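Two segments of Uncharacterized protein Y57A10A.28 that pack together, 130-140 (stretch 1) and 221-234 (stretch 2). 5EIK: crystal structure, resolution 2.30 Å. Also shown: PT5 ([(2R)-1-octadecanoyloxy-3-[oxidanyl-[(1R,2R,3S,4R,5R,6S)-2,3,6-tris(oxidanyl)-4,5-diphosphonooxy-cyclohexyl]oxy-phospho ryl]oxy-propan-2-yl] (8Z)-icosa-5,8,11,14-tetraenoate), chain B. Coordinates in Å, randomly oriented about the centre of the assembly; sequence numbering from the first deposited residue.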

# COMPACT_ATOMS: atom_id res chain seq x y z
N LYS A 130 10.48 -24.41 -10.14
CA LYS A 130 9.85 -23.30 -9.44
C LYS A 130 9.00 -23.78 -8.27
O LYS A 130 9.01 -23.19 -7.19
CB LYS A 130 8.99 -22.46 -10.39
CG LYS A 130 8.35 -21.28 -9.69
CD LYS A 130 7.29 -20.61 -10.53
CE LYS A 130 6.51 -19.59 -9.71
NZ LYS A 130 5.29 -19.14 -10.43
N GLU A 131 8.25 -24.86 -8.48
CA GLU A 131 7.41 -25.37 -7.41
C GLU A 131 8.27 -25.83 -6.23
O GLU A 131 7.89 -25.67 -5.07
CB GLU A 131 6.50 -26.49 -7.92
CG GLU A 131 5.44 -26.00 -8.89
CD GLU A 131 4.69 -24.77 -8.38
OE1 GLU A 131 4.25 -24.76 -7.21
OE2 GLU A 131 4.54 -23.80 -9.15
N VAL A 132 9.43 -26.39 -6.52
CA VAL A 132 10.32 -26.83 -5.45
C VAL A 132 10.74 -25.59 -4.66
O VAL A 132 10.74 -25.60 -3.43
CB VAL A 132 11.58 -27.53 -6.01
CG1 VAL A 132 12.65 -27.66 -4.92
CG2 VAL A 132 11.20 -28.90 -6.55
N GLN A 133 11.07 -24.51 -5.36
CA GLN A 133 11.50 -23.29 -4.71
C GLN A 133 10.38 -22.61 -3.91
O GLN A 133 10.62 -22.06 -2.83
CB GLN A 133 12.07 -22.33 -5.77
CG GLN A 133 12.93 -21.21 -5.18
CD GLN A 133 12.46 -19.84 -5.62
OE1 GLN A 133 11.25 -19.63 -5.81
NE2 GLN A 133 13.38 -18.90 -5.76
N ARG A 134 9.16 -22.65 -4.42
CA ARG A 134 8.02 -22.06 -3.71
C ARG A 134 7.84 -22.74 -2.35
O ARG A 134 7.60 -22.06 -1.34
CB ARG A 134 6.74 -22.22 -4.52
CG ARG A 134 5.53 -21.58 -3.85
CD ARG A 134 4.23 -22.12 -4.40
NE ARG A 134 4.14 -22.00 -5.85
CZ ARG A 134 3.81 -20.88 -6.50
NH1 ARG A 134 3.53 -19.78 -5.82
NH2 ARG A 134 3.77 -20.88 -7.82
N THR A 135 7.93 -24.07 -2.33
CA THR A 135 7.76 -24.83 -1.10
C THR A 135 8.78 -24.37 -0.07
O THR A 135 8.46 -24.24 1.12
CB THR A 135 7.95 -26.33 -1.34
OG1 THR A 135 7.00 -26.77 -2.33
CG2 THR A 135 7.72 -27.10 -0.06
N HIS A 136 10.00 -24.13 -0.52
CA HIS A 136 11.05 -23.65 0.37
C HIS A 136 10.74 -22.24 0.89
O HIS A 136 11.05 -21.92 2.03
CB HIS A 136 12.40 -23.62 -0.36
CG HIS A 136 13.47 -22.91 0.40
ND1 HIS A 136 14.18 -23.51 1.42
CD2 HIS A 136 13.92 -21.64 0.33
CE1 HIS A 136 15.03 -22.63 1.94
NE2 HIS A 136 14.89 -21.49 1.29
N LYS A 137 10.15 -21.40 0.04
CA LYS A 137 9.83 -20.02 0.46
C LYS A 137 8.81 -20.04 1.59
O LYS A 137 8.95 -19.34 2.59
CB LYS A 137 9.26 -19.21 -0.70
CG LYS A 137 10.21 -18.93 -1.85
CD LYS A 137 9.55 -18.03 -2.88
CE LYS A 137 10.52 -17.59 -3.96
NZ LYS A 137 11.74 -16.97 -3.37
N ILE A 138 7.76 -20.84 1.42
CA ILE A 138 6.73 -20.97 2.43
C ILE A 138 7.30 -21.47 3.75
O ILE A 138 7.03 -20.89 4.80
CB ILE A 138 5.62 -21.92 1.96
CG1 ILE A 138 4.96 -21.34 0.71
CG2 ILE A 138 4.60 -22.14 3.08
CD1 ILE A 138 3.91 -22.20 0.11
N ALA A 139 8.10 -22.53 3.69
CA ALA A 139 8.69 -23.11 4.90
C ALA A 139 9.59 -22.10 5.60
O ALA A 139 9.56 -21.98 6.82
CB ALA A 139 9.47 -24.38 4.56
N ALA A 140 10.38 -21.38 4.81
CA ALA A 140 11.29 -20.38 5.36
C ALA A 140 10.48 -19.25 6.00
O ALA A 140 10.85 -18.73 7.05
CB ALA A 140 12.19 -19.81 4.25
N VAL A 221 6.22 -35.45 4.82
CA VAL A 221 5.18 -34.45 4.63
C VAL A 221 5.71 -33.46 3.60
O VAL A 221 5.00 -33.06 2.67
CB VAL A 221 4.87 -33.69 5.94
CG1 VAL A 221 4.01 -32.47 5.64
CG2 VAL A 221 4.13 -34.60 6.91
N TYR A 222 6.97 -33.09 3.76
CA TYR A 222 7.59 -32.17 2.84
C TYR A 222 7.47 -32.69 1.41
O TYR A 222 7.11 -31.95 0.49
CB TYR A 222 9.06 -31.98 3.17
CG TYR A 222 9.64 -30.74 2.55
CD1 TYR A 222 9.53 -29.51 3.20
CD2 TYR A 222 10.26 -30.77 1.30
CE1 TYR A 222 10.02 -28.33 2.62
CE2 TYR A 222 10.75 -29.60 0.71
CZ TYR A 222 10.63 -28.39 1.37
OH TYR A 222 11.11 -27.23 0.82
N LEU A 223 7.77 -33.97 1.23
CA LEU A 223 7.69 -34.59 -0.08
C LEU A 223 6.29 -34.48 -0.64
O LEU A 223 6.11 -34.18 -1.83
CB LEU A 223 8.09 -36.06 -0.01
CG LEU A 223 8.29 -36.70 -1.38
CD1 LEU A 223 9.47 -36.03 -2.08
CD2 LEU A 223 8.53 -38.18 -1.23
N CYS A 224 5.29 -34.72 0.20
CA CYS A 224 3.90 -34.63 -0.23
C CYS A 224 3.53 -33.22 -0.65
O CYS A 224 2.86 -33.03 -1.67
CB CYS A 224 2.95 -35.10 0.87
SG CYS A 224 3.02 -36.86 1.16
N VAL A 225 3.96 -32.22 0.13
CA VAL A 225 3.65 -30.84 -0.20
C VAL A 225 4.23 -30.49 -1.57
O VAL A 225 3.52 -30.00 -2.44
CB VAL A 225 4.21 -29.86 0.84
CG1 VAL A 225 3.94 -28.43 0.40
CG2 VAL A 225 3.56 -30.12 2.18
N VAL A 226 5.52 -30.76 -1.75
CA VAL A 226 6.16 -30.49 -3.03
C VAL A 226 5.42 -31.26 -4.13
O VAL A 226 5.12 -30.72 -5.19
CB VAL A 226 7.63 -30.94 -3.00
CG1 VAL A 226 8.29 -30.65 -4.34
CG2 VAL A 226 8.37 -30.20 -1.91
N GLY A 227 5.13 -32.52 -3.85
CA GLY A 227 4.43 -33.36 -4.81
C GLY A 227 3.12 -32.76 -5.25
O GLY A 227 2.81 -32.74 -6.45
N PHE A 228 2.33 -32.28 -4.30
CA PHE A 228 1.05 -31.68 -4.64
C PHE A 228 1.24 -30.40 -5.44
O PHE A 228 0.49 -30.16 -6.39
CB PHE A 228 0.22 -31.41 -3.38
CG PHE A 228 -0.65 -32.57 -2.97
CD1 PHE A 228 -1.69 -33.00 -3.80
CD2 PHE A 228 -0.41 -33.26 -1.79
CE1 PHE A 228 -2.47 -34.10 -3.45
CE2 PHE A 228 -1.19 -34.37 -1.43
CZ PHE A 228 -2.22 -34.79 -2.27
N PHE A 229 2.22 -29.59 -5.07
CA PHE A 229 2.47 -28.36 -5.81
C PHE A 229 2.79 -28.69 -7.26
O PHE A 229 2.18 -28.13 -8.18
CB PHE A 229 3.63 -27.55 -5.23
CG PHE A 229 3.23 -26.62 -4.11
CD1 PHE A 229 2.17 -25.74 -4.27
CD2 PHE A 229 3.93 -26.62 -2.91
CE1 PHE A 229 1.80 -24.86 -3.24
CE2 PHE A 229 3.58 -25.75 -1.88
CZ PHE A 229 2.51 -24.87 -2.04
N ILE A 230 3.74 -29.60 -7.46
CA ILE A 230 4.12 -29.98 -8.81
C ILE A 230 2.92 -30.53 -9.55
O ILE A 230 2.70 -30.21 -10.72
CB ILE A 230 5.24 -31.04 -8.81
CG1 ILE A 230 6.52 -30.45 -8.21
CG2 ILE A 230 5.52 -31.49 -10.25
CD1 ILE A 230 7.60 -31.49 -7.92
N TYR A 231 2.12 -31.35 -8.87
CA TYR A 231 0.95 -31.94 -9.51
C TYR A 231 -0.03 -30.88 -9.99
O TYR A 231 -0.31 -30.78 -11.18
CB TYR A 231 0.23 -32.88 -8.55
CG TYR A 231 -1.06 -33.39 -9.15
CD1 TYR A 231 -1.04 -34.37 -10.14
CD2 TYR A 231 -2.29 -32.85 -8.78
CE1 TYR A 231 -2.21 -34.79 -10.76
CE2 TYR A 231 -3.47 -33.27 -9.38
CZ TYR A 231 -3.43 -34.23 -10.37
OH TYR A 231 -4.59 -34.64 -10.99
N PHE A 232 -0.57 -30.09 -9.06
CA PHE A 232 -1.52 -29.05 -9.44
C PHE A 232 -0.97 -28.14 -10.52
O PHE A 232 -1.69 -27.71 -11.42
CB PHE A 232 -1.92 -28.22 -8.22
CG PHE A 232 -2.80 -28.95 -7.24
CD1 PHE A 232 -3.99 -29.53 -7.66
CD2 PHE A 232 -2.42 -29.08 -5.91
CE1 PHE A 232 -4.81 -30.22 -6.76
CE2 PHE A 232 -3.23 -29.76 -5.00
CZ PHE A 232 -4.42 -30.33 -5.42
N LYS A 233 0.33 -27.85 -10.44
CA LYS A 233 0.96 -27.00 -11.43
C LYS A 233 1.00 -27.69 -12.80
O LYS A 233 0.63 -27.10 -13.81
CB LYS A 233 2.38 -26.63 -10.99
CG LYS A 233 3.21 -25.93 -12.05
CD LYS A 233 2.51 -24.71 -12.63
CE LYS A 233 2.24 -23.66 -11.57
NZ LYS A 233 1.76 -22.39 -12.17
N LEU A 234 1.46 -28.94 -12.82
CA LEU A 234 1.53 -29.68 -14.09
C LEU A 234 0.14 -29.92 -14.67
O LEU A 234 -0.04 -29.90 -15.89
CB LEU A 234 2.25 -31.01 -13.89
CG LEU A 234 3.73 -30.91 -13.52
CD1 LEU A 234 4.36 -32.29 -13.61
CD2 LEU A 234 4.44 -29.94 -14.46
O12 PT5 B . -5.53 -15.75 -6.22
P1 PT5 B . -4.65 -14.54 -5.96
O13 PT5 B . -3.92 -14.48 -4.38
O11 PT5 B . -5.40 -13.09 -6.10
O6 PT5 B . -3.18 -15.11 -9.54
O1 PT5 B . -3.39 -14.45 -6.92
C1 PT5 B . -2.62 -15.60 -7.27
C6 PT5 B . -2.09 -15.28 -8.64
C2 PT5 B . -1.43 -15.89 -6.29
O2 PT5 B . -0.60 -14.72 -6.16
C3 PT5 B . -0.53 -17.03 -6.84
O3 PT5 B . 0.59 -17.17 -5.98
C4 PT5 B . -0.03 -16.75 -8.24
O4 PT5 B . 0.58 -17.89 -8.76
P4 PT5 B . 2.18 -17.90 -9.09
O41 PT5 B . 2.65 -16.71 -10.06
O42 PT5 B . 2.60 -19.31 -9.77
O43 PT5 B . 2.93 -17.74 -7.79
C5 PT5 B . -1.16 -16.36 -9.21
O5 PT5 B . -0.56 -15.87 -10.40
P5 PT5 B . -0.67 -16.83 -11.72
O52 PT5 B . -1.14 -18.31 -11.38
O51 PT5 B . -1.68 -16.07 -12.82
O53 PT5 B . 0.89 -16.70 -12.28
C7 PT5 B . -3.26 -13.28 -3.92
C8 PT5 B . -3.69 -13.07 -2.45
C9 PT5 B . -4.94 -12.14 -2.27
O16 PT5 B . -2.55 -12.50 -1.70
C10 PT5 B . -1.89 -13.37 -0.88
O17 PT5 B . -1.06 -14.17 -1.26
O18 PT5 B . -4.62 -11.09 -1.26
C11 PT5 B . -5.63 -10.40 -0.51
O19 PT5 B . -6.80 -10.83 -0.27
C12 PT5 B . -2.27 -13.23 0.60
C13 PT5 B . -1.14 -12.98 1.62
C14 PT5 B . -1.70 -12.93 3.06
C15 PT5 B . -1.80 -11.50 3.62
C16 PT5 B . -2.16 -11.45 5.13
C17 PT5 B . -3.13 -10.29 5.51
C18 PT5 B . -2.74 -9.56 6.80
C19 PT5 B . -3.00 -8.36 7.06
C20 PT5 B . -2.68 -6.95 6.54
C21 PT5 B . -3.74 -6.31 5.61
C22 PT5 B . -3.21 -5.05 4.89
C23 PT5 B . -4.25 -3.91 4.85
C24 PT5 B . -3.68 -2.55 5.32
C31 PT5 B . -5.16 -9.03 -0.02
C32 PT5 B . -4.34 -9.13 1.31
C33 PT5 B . -3.74 -7.76 1.76
C34 PT5 B . -2.28 -7.51 1.29
C35 PT5 B . -1.59 -6.10 1.60
C36 PT5 B . -1.50 -5.08 0.66
C37 PT5 B . -1.60 -3.62 1.13
C38 PT5 B . -0.58 -2.88 0.42
C39 PT5 B . -0.74 -1.93 -0.68
C40 PT5 B . -1.14 -2.40 -2.04
C25 PT5 B . -3.34 -1.62 4.13
C26 PT5 B . -2.55 -0.37 4.56
C41 PT5 B . -2.56 -2.08 -2.52
C42 PT5 B . -2.90 -2.76 -3.86
C43 PT5 B . -3.56 -4.13 -3.69
O HOH W 1 4.76 -21.41 -12.77
O HOH W 2 11.91 -27.16 -1.47

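Both stretches are helical throughout, each a portion of a longer helix. Their axes approach to 9.0 Å, and their N-to-C directions make an angle of 134°, so the helices run in broadly opposing senses but cross obliquely. The backbones come close at two points: E131 CA lies 5.8 Å from I230 CA, and V132 CA lies 6.0 Å from V226 CA. No direct hydrogen bond links the two stretches; the 558 Å² buried between them, both sides summed, reflects side-chain packing; two waters add indirect links.

K130 makes no direct contact with the second helix, yet its extended side chain, with all four chi angles t, carries the ammonium to the P4 phosphate of PT5, where NZ donates to O42 over 2.8 Å. Water 1 lies 3.3 Å from K130 NZ, a weak hydrogen bond, and 3.2 Å from K233 NZ, accepting from both and so joining the helices through two lysines.

E131 points toward stretch 2 and has 90 Å² covered by it. Its CB packs 4.0 Å from I230 CG1, while its OE1 lies 3.5 Å from F229 CB. The carboxylate also meets K233: OE2 is 3.3 Å from CE but 4.3 Å from NZ, so the opposite charges are near each other without forming a salt bridge. The true salt bridge stays within the first helix, where R134 NE donates to E131 OE1 at 3.1 Å with an N-H...acceptor angle of 162°.

V132 faces sideways and contributes a plain apolar contact, its CG2 4.1 Å from V226 CG1. Its carbonyl also serves the interface: water 2 donates to V132 O at 2.8 Å and lies 2.4 Å from Y222 OH, bridging backbone and phenol.

R134 has several roles. Its CB is directed sideways, but CD sits over one face of the F229 ring, 4.1 Å from the centroid and 21° off the ring normal, a CH-pi geometry. Beyond this methylene, the guanidinium binds the P4 phosphate of PT5: NH1 donates to PT5 O43 at 2.9 Å and NH2 to PT5 O42 at 2.8 Å. The same side chain thus packs on the neighboring helix and holds an anionic ligand.

T135 is the knob of the first helix, seated among Y222, V225, V226 and F229. Its methyl CG2 approaches Y222 CZ at 3.5 Å, V226 CG2 at 3.7 Å and V225 CG1 at 4.0 Å. OG1 donates to E131 O at 3.1 Å, satisfying the hydroxyl within its own helix even as OG1 comes 3.1 Å from F229 CD2.

Further along, I138 CD1 lies 3.7 Å from F229 CZ. The F229 side chain is the reciprocal knob, surrounded by E131, R134, T135 and I138. A139 closes the contact more loosely, with CB 4.4 Å from Y222 CE1 and near the plane of the ring, at its edge. Knobs entering from both helices therefore interlock the center of the contact, while K130 and R134 bind the P4 phosphate.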